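Local coordinates for cell division protein SepF (Methanobrevibacter smithii, PDB 7AL1) that probably serves as the membrane anchor of FtsZ in archaeal cell division, this chain being its C-terminal FtsZ-binding part, at residues F54-A57 / G58-K62; I25-V28 / V29-L33; L43-L46 / E47-P51. All blocks are in the same frame, centred on the assembly; numbering follows the deposited sequence.

Contact 1. Residues F54-A57 / G58-K62; sequences FKLA and GEKIK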
loop_
_atom_site.group_PDB
_atom_site.type_symbol
_atom_site.label_atom_id
_atom_site.label_comp_id
_atom_site.label_asym_id
_atom_site.label_seq_id
_atom_site.Cartn_x
_atom_site.Cartn_y
_atom_site.Cartn_z
ATOM N N PHE A 54 10.990 12.166 12.768
ATOM C CA PHE A 54 9.775 12.276 11.971
ATOM C C PHE A 54 9.914 13.403 10.964
ATOM O O PHE A 54 9.597 13.245 9.781
ATOM C CB PHE A 54 8.576 12.458 12.894
ATOM C CG PHE A 54 7.262 12.592 12.176
ATOM C CD1 PHE A 54 6.674 11.508 11.566
ATOM C CD2 PHE A 54 6.598 13.814 12.158
ATOM C CE1 PHE A 54 5.463 11.628 10.911
ATOM C CE2 PHE A 54 5.402 13.955 11.489
ATOM C CZ PHE A 54 4.821 12.862 10.883
ATOM N N LYS A 55 10.402 14.564 11.410
ATOM C CA LYS A 55 10.542 15.667 10.471
ATOM C C LYS A 55 11.560 15.348 9.377
ATOM O O LYS A 55 11.330 15.657 8.200
ATOM C CB LYS A 55 10.888 16.966 11.188
ATOM C CG LYS A 55 10.923 18.148 10.232
ATOM C CD LYS A 55 10.355 19.409 10.845
ATOM C CE LYS A 55 9.926 20.391 9.762
ATOM N NZ LYS A 55 8.563 20.093 9.230
ATOM N N LEU A 56 12.689 14.734 9.748
ATOM C CA LEU A 56 13.690 14.345 8.756
ATOM C C LEU A 56 13.105 13.393 7.718
ATOM O O LEU A 56 13.383 13.514 6.516
ATOM C CB LEU A 56 14.864 13.655 9.451
ATOM C CG LEU A 56 15.997 13.186 8.546
ATOM C CD1 LEU A 56 16.561 14.372 7.778
ATOM C CD2 LEU A 56 17.103 12.499 9.326
ATOM N N ALA A 57 12.322 12.411 8.162
ATOM C CA ALA A 57 11.692 11.519 7.200
ATOM C C ALA A 57 10.847 12.303 6.215
ATOM O O ALA A 57 10.885 12.041 5.008
ATOM C CB ALA A 57 10.845 10.476 7.923
ATOM N N GLY A 58 10.102 13.292 6.697
ATOM C CA GLY A 58 9.317 14.112 5.792
ATOM C C GLY A 58 10.179 14.874 4.811
ATOM O O GLY A 58 9.817 15.027 3.643
ATOM N N GLU A 59 11.346 15.337 5.267
ATOM C CA GLU A 59 12.244 16.055 4.364
ATOM C C GLU A 59 12.814 15.124 3.308
ATOM O O GLU A 59 12.982 15.522 2.148
ATOM C CB GLU A 59 13.360 16.728 5.157
ATOM C CG GLU A 59 12.874 17.901 6.004
ATOM C CD GLU A 59 13.894 18.349 7.034
ATOM O OE1 GLU A 59 15.001 17.773 7.067
ATOM O OE2 GLU A 59 13.585 19.278 7.812
ATOM N N LYS A 60 13.118 13.871 3.673
ATOM C CA LYS A 60 13.637 12.928 2.687
ATOM C C LYS A 60 12.556 12.544 1.685
ATOM O O LYS A 60 12.843 12.345 0.498
ATOM C CB LYS A 60 14.199 11.685 3.380
ATOM C CG LYS A 60 15.340 11.968 4.348
ATOM C CD LYS A 60 16.692 12.121 3.678
ATOM C CE LYS A 60 17.795 12.229 4.729
ATOM N NZ LYS A 60 19.065 11.559 4.334
ATOM N N ILE A 61 11.306 12.420 2.138
ATOM C CA ILE A 61 10.221 12.152 1.200
ATOM C C ILE A 61 10.087 13.312 0.216
ATOM O O ILE A 61 9.927 13.099 -0.994
ATOM C CB ILE A 61 8.920 11.846 1.965
ATOM C CG1 ILE A 61 9.057 10.499 2.692
ATOM C CG2 ILE A 61 7.724 11.827 1.040
ATOM C CD1 ILE A 61 8.013 10.257 3.766
ATOM N N LYS A 62 10.182 14.545 0.720
ATOM C CA LYS A 62 10.138 15.721 -0.142
ATOM C C LYS A 62 11.225 15.658 -1.204
ATOM O O LYS A 62 10.967 15.905 -2.390
ATOM C CB LYS A 62 10.330 16.948 0.741
ATOM C CG LYS A 62 10.292 18.261 0.031
ATOM C CD LYS A 62 10.724 19.389 0.979
ATOM C CE LYS A 62 9.957 19.378 2.290
ATOM N NZ LYS A 62 8.480 19.265 2.118
#
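With CG of L56 anti to the backbone N (chi1 180°) and CG of K60 and of E59 anti to their carbonyl carbons, the side chains one turn apart on helix 51-68 are brought together in pairs. L56 and K60 lie side by side and point the same way; the contact is made by the methyl CD1 of L56 against the methylene CE of K60, 3.9 Å apart. K60 chi1 (-60°) holds CG 3.3 Å from O of L56, the same carbonyl that accepts the backbone bond from K60 N at 2.9 Å; the bend at chi2 then turns the rest of the chain alongside L56. The ammonium end leads away from this pair to OD1 of N26 on helix 22-33. E59, extended beyond CG, runs across L56 at about a right angle, OE1 lying 3.8 Å from L56 CD1. Its other oxygen, OE2, is 3.8 Å from the aliphatic CG of K55. NZ of K55 stands 5.3 Å from OE2 of E59, too far for a salt bridge, although the opposite charges probably attract weakly. Below these side chains, four i to i+4 bonds carry the helix from F54 to I61, E59 N reaching K55 O at 3.0 Å. The chemistry is therefore that of an amphipathic helix: A57 turns to the buried side, against I25 and L46, while K55 and E59 keep their charged ends on the solvent side and meet as a methylene beside a carboxylate oxygen.

Contact 2. Residues I25-V28 / V29-L33; sequences INYV and VDQVL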
loop_
_atom_site.group_PDB
_atom_site.type_symbol
_atom_site.label_atom_id
_atom_site.label_comp_id
_atom_site.label_asym_id
_atom_site.label_seq_id
_atom_site.Cartn_x
_atom_site.Cartn_y
_atom_site.Cartn_z
ATOM N N ILE A 25 15.424 5.239 7.849
ATOM C CA ILE A 25 14.942 6.172 6.842
ATOM C C ILE A 25 15.810 6.096 5.594
ATOM O O ILE A 25 15.312 6.084 4.463
ATOM C CB ILE A 25 14.898 7.597 7.411
ATOM C CG1 ILE A 25 13.873 7.726 8.552
ATOM C CG2 ILE A 25 14.575 8.616 6.320
ATOM C CD1 ILE A 25 14.034 9.013 9.399
ATOM N N ASN A 26 17.133 6.097 5.771
ATOM C CA ASN A 26 18.031 6.092 4.630
ATOM C C ASN A 26 17.939 4.778 3.891
ATOM O O ASN A 26 18.122 4.752 2.682
ATOM C CB ASN A 26 19.426 6.453 5.099
ATOM C CG ASN A 26 19.544 7.939 5.390
ATOM O OD1 ASN A 26 18.870 8.753 4.743
ATOM N ND2 ASN A 26 20.357 8.305 6.358
ATOM N N TYR A 27 17.586 3.696 4.581
ATOM C CA TYR A 27 17.315 2.455 3.884
ATOM C C TYR A 27 16.078 2.566 3.006
ATOM O O TYR A 27 16.066 2.039 1.895
ATOM C CB TYR A 27 17.153 1.329 4.902
ATOM C CG TYR A 27 16.837 -0.013 4.287
ATOM C CD1 TYR A 27 17.810 -0.754 3.624
ATOM C CD2 TYR A 27 15.560 -0.528 4.329
ATOM C CE1 TYR A 27 17.500 -1.991 3.065
ATOM C CE2 TYR A 27 15.250 -1.757 3.777
ATOM C CZ TYR A 27 16.215 -2.461 3.135
ATOM O OH TYR A 27 15.867 -3.678 2.592
ATOM N N VAL A 28 15.011 3.190 3.514
ATOM C CA VAL A 28 13.816 3.438 2.706
ATOM C C VAL A 28 14.199 4.169 1.433
ATOM O O VAL A 28 13.773 3.811 0.332
ATOM C CB VAL A 28 12.778 4.236 3.515
ATOM C CG1 VAL A 28 11.690 4.790 2.633
ATOM C CG2 VAL A 28 12.193 3.400 4.606
ATOM N N VAL A 29 14.998 5.230 1.576
ATOM C CA VAL A 29 15.407 6.016 0.409
ATOM C C VAL A 29 16.122 5.130 -0.586
ATOM O O VAL A 29 15.870 5.175 -1.802
ATOM C CB VAL A 29 16.307 7.182 0.851
ATOM C CG1 VAL A 29 16.886 7.938 -0.338
ATOM C CG2 VAL A 29 15.520 8.129 1.734
ATOM N N ASP A 30 17.047 4.313 -0.095
ATOM C CA ASP A 30 17.806 3.461 -1.001
ATOM C C ASP A 30 16.901 2.465 -1.730
ATOM O O ASP A 30 17.115 2.173 -2.908
ATOM C CB ASP A 30 18.918 2.738 -0.240
ATOM C CG ASP A 30 20.025 3.662 0.220
ATOM O OD1 ASP A 30 20.015 4.828 -0.181
ATOM O OD2 ASP A 30 20.870 3.190 0.996
ATOM N N GLN A 31 15.872 1.956 -1.049
ATOM C CA GLN A 31 14.953 1.015 -1.694
ATOM C C GLN A 31 14.223 1.676 -2.852
ATOM O O GLN A 31 14.068 1.085 -3.926
ATOM C CB GLN A 31 13.970 0.459 -0.675
ATOM C CG GLN A 31 14.613 -0.555 0.246
ATOM C CD GLN A 31 15.025 -1.793 -0.533
ATOM O OE1 GLN A 31 14.216 -2.385 -1.251
ATOM N NE2 GLN A 31 16.290 -2.160 -0.430
ATOM N N VAL A 32 13.736 2.894 -2.643
ATOM C CA VAL A 32 13.006 3.594 -3.695
ATOM C C VAL A 32 13.947 4.004 -4.813
ATOM O O VAL A 32 13.653 3.773 -5.992
ATOM C CB VAL A 32 12.273 4.810 -3.110
ATOM C CG1 VAL A 32 11.528 5.563 -4.203
ATOM C CG2 VAL A 32 11.296 4.388 -2.038
ATOM N N LEU A 33 15.091 4.614 -4.458
ATOM C CA LEU A 33 15.943 5.269 -5.460
ATOM C C LEU A 33 16.914 4.306 -6.121
ATOM O O LEU A 33 17.200 4.440 -7.314
ATOM C CB LEU A 33 16.735 6.401 -4.794
ATOM C CG LEU A 33 15.844 7.470 -4.197
ATOM C CD1 LEU A 33 16.739 8.648 -3.824
ATOM C CD2 LEU A 33 14.764 7.919 -5.154
#
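The ring of Y27 carries the side chain of Q31 over one face. CG of Q31 sits 3.7 Å above the ring plane, offset toward the rim, and its line to the ring centroid is 22° off the normal, which meets the geometry of a CH-pi contact. The carboxamide continues toward the phenol end of the ring, its plane 28° from that of the ring, and NE2 comes within 3.6 Å of Y27 CZ. Although NE2 is also 3.4 Å from Y27 OH, the angle is too poor for a hydrogen bond; the amide has its polar partner elsewhere, OE1 accepting from ND2 of N37. Y27 sends its ring anti to the backbone N, chi1 of Q31 (-74°) places CG over the face, and the bend at chi2 carries the amide on toward CZ and OH. The ring also packs on M15 and I17 of strand 13-17, and on K96 of the second subunit. Behind the pair, Q31 N donates to Y27 O at 3.0 Å and V32 N to V28 O at 3.1 Å. V29 adds a methyl contact to the backbone, its CG2 lying 3.4 Å from I25 O. V28 and V32 face V39 of strand 39-42, whereas I25 packs on A57 and K60 of helix 51-68. Such a helix, lying against two parallel strands that it connects, is the crossover helix of a beta-alpha-beta unit, here strand 13-17, helix 22-33 and strand 39-42.

Contact 3. Residues L43-L46 / E47-P51; sequences LSFL and EKESP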
loop_
_atom_site.group_PDB
_atom_site.type_symbol
_atom_site.label_atom_id
_atom_site.label_comp_id
_atom_site.label_asym_id
_atom_site.label_seq_id
_atom_site.Cartn_x
_atom_site.Cartn_y
_atom_site.Cartn_z
ATOM N N LEU A 43 5.125 5.606 9.472
ATOM C CA LEU A 43 5.872 6.607 10.217
ATOM C C LEU A 43 5.438 6.754 11.662
ATOM O O LEU A 43 5.896 7.675 12.350
ATOM C CB LEU A 43 5.753 7.973 9.520
ATOM C CG LEU A 43 6.504 8.053 8.189
ATOM C CD1 LEU A 43 6.363 9.450 7.613
ATOM C CD2 LEU A 43 7.978 7.762 8.402
ATOM N N SER A 44 4.598 5.857 12.162
ATOM C CA SER A 44 4.007 6.060 13.479
ATOM C C SER A 44 5.030 5.987 14.602
ATOM O O SER A 44 4.868 6.671 15.614
ATOM C CB SER A 44 2.884 5.043 13.732
ATOM O OG SER A 44 3.351 3.705 13.682
ATOM N N PHE A 45 6.050 5.137 14.484
ATOM C CA PHE A 45 7.016 5.086 15.571
ATOM C C PHE A 45 7.801 6.394 15.648
ATOM O O PHE A 45 7.987 6.956 16.738
ATOM C CB PHE A 45 7.964 3.902 15.384
ATOM C CG PHE A 45 9.036 3.816 16.446
ATOM C CD1 PHE A 45 10.205 4.537 16.358
ATOM C CD2 PHE A 45 8.860 2.997 17.545
ATOM C CE1 PHE A 45 11.190 4.426 17.331
ATOM C CE2 PHE A 45 9.832 2.901 18.518
ATOM C CZ PHE A 45 10.995 3.619 18.413
ATOM N N LEU A 46 8.293 6.877 14.503
ATOM C CA LEU A 46 8.987 8.154 14.500
ATOM C C LEU A 46 8.079 9.265 15.013
ATOM O O LEU A 46 8.506 10.118 15.804
ATOM C CB LEU A 46 9.502 8.478 13.101
ATOM C CG LEU A 46 10.502 7.505 12.490
ATOM C CD1 LEU A 46 10.994 8.012 11.129
ATOM C CD2 LEU A 46 11.691 7.249 13.396
ATOM N N GLU A 47 6.816 9.276 14.569
ATOM C CA GLU A 47 5.938 10.383 14.935
ATOM C C GLU A 47 5.773 10.455 16.442
ATOM O O GLU A 47 5.772 11.554 17.024
ATOM C CB GLU A 47 4.585 10.250 14.239
ATOM C CG GLU A 47 3.780 11.536 14.363
ATOM C CD GLU A 47 2.513 11.629 13.523
ATOM O OE1 GLU A 47 2.097 10.647 12.878
ATOM O OE2 GLU A 47 1.921 12.723 13.516
ATOM N N LYS A 48 5.642 9.296 17.091
ATOM C CA LYS A 48 5.429 9.240 18.534
ATOM C C LYS A 48 6.720 9.485 19.298
ATOM O O LYS A 48 6.740 10.264 20.260
ATOM C CB LYS A 48 4.841 7.880 18.912
ATOM C CG LYS A 48 4.523 7.738 20.389
ATOM C CD LYS A 48 3.955 6.359 20.690
ATOM C CE LYS A 48 3.711 6.191 22.173
ATOM N NZ LYS A 48 2.708 7.180 22.652
ATOM N N GLU A 49 7.818 8.844 18.874
ATOM C CA GLU A 49 9.007 8.782 19.706
ATOM C C GLU A 49 10.088 9.794 19.368
ATOM O O GLU A 49 10.920 10.087 20.232
ATOM C CB GLU A 49 9.635 7.384 19.622
ATOM C CG GLU A 49 8.692 6.249 19.996
ATOM C CD GLU A 49 8.258 6.276 21.453
ATOM O OE1 GLU A 49 8.909 6.965 22.268
ATOM O OE2 GLU A 49 7.261 5.600 21.789
ATOM N N SER A 50 10.128 10.328 18.150
ATOM C CA SER A 50 11.176 11.276 17.782
ATOM C C SER A 50 10.644 12.283 16.778
ATOM O O SER A 50 10.791 12.096 15.551
ATOM C CB SER A 50 12.424 10.583 17.243
ATOM O OG SER A 50 13.248 11.526 16.594
ATOM N N PRO A 51 10.032 13.377 17.251
ATOM C CA PRO A 51 9.600 14.446 16.336
ATOM C C PRO A 51 10.693 14.871 15.361
ATOM O O PRO A 51 10.403 15.176 14.196
ATOM C CB PRO A 51 9.170 15.575 17.288
ATOM C CG PRO A 51 8.725 14.854 18.494
ATOM C CD PRO A 51 9.619 13.654 18.640
#
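CG of E49 lies over the ring of F45, but the polar bookkeeping of this short helix is done by its backbone and by partners beyond it. Four i to i+4 bonds span helix 44-49: E47 N donates to L43 O, the N-cap residue, at 2.9 Å; K48 N to S44 O at 3.1 Å; E49 N to F45 O at 2.9 Å; and S50 N closes the last turn on L46 O. S50 then leaves helical geometry and N-caps helix 51-68, its OG accepting from N53 N. E47 is gripped twice, OE1 by ND2 of N82 and OE2 by a salt bridge to R77. The buried OG of S44 bonds with D42 OD1, with D80 O and with NE of R18. CG of E49 stands 3.8 Å above the F45 ring centre, 12° off the normal, a CH-pi contact; chi1 (-56°) sets it there, and the bend at chi2 turns the carboxylate, whose plane is 42° from the ring. Replacing F45 with alanine would probably leave the E49 methylenes without their aromatic platform and the carboxylate freer to turn. The charge of E47 is thus matched by R77 of the same chain, whereas E49 contributes its hydrocarbon part and keeps an exposed carboxylate.

From the N terminus, strand 13-17 leads into helix 22-33, which holds contact 2; strand 39-42 follows, then contact 3 in helix 44-49 and contact 1 in helix 51-68. Each contact is local, made of i to i+4 links between adjoining segments, and closes no long loop; the three run in series without nesting or crossing. Space brings them together. Contacts 1 and 2, with centres about 12 Å apart, join the two long helices through A57 CB and I25 CD1, 3.8 Å apart, beside the polar pair K60 and N26. Contact 3 meets contact 1 where F54 CD1 lies 3.6 Å from E47 CB. Contacts 2 and 3 touch through I25 CD1 and L46 CD1, completing a three-helix junction.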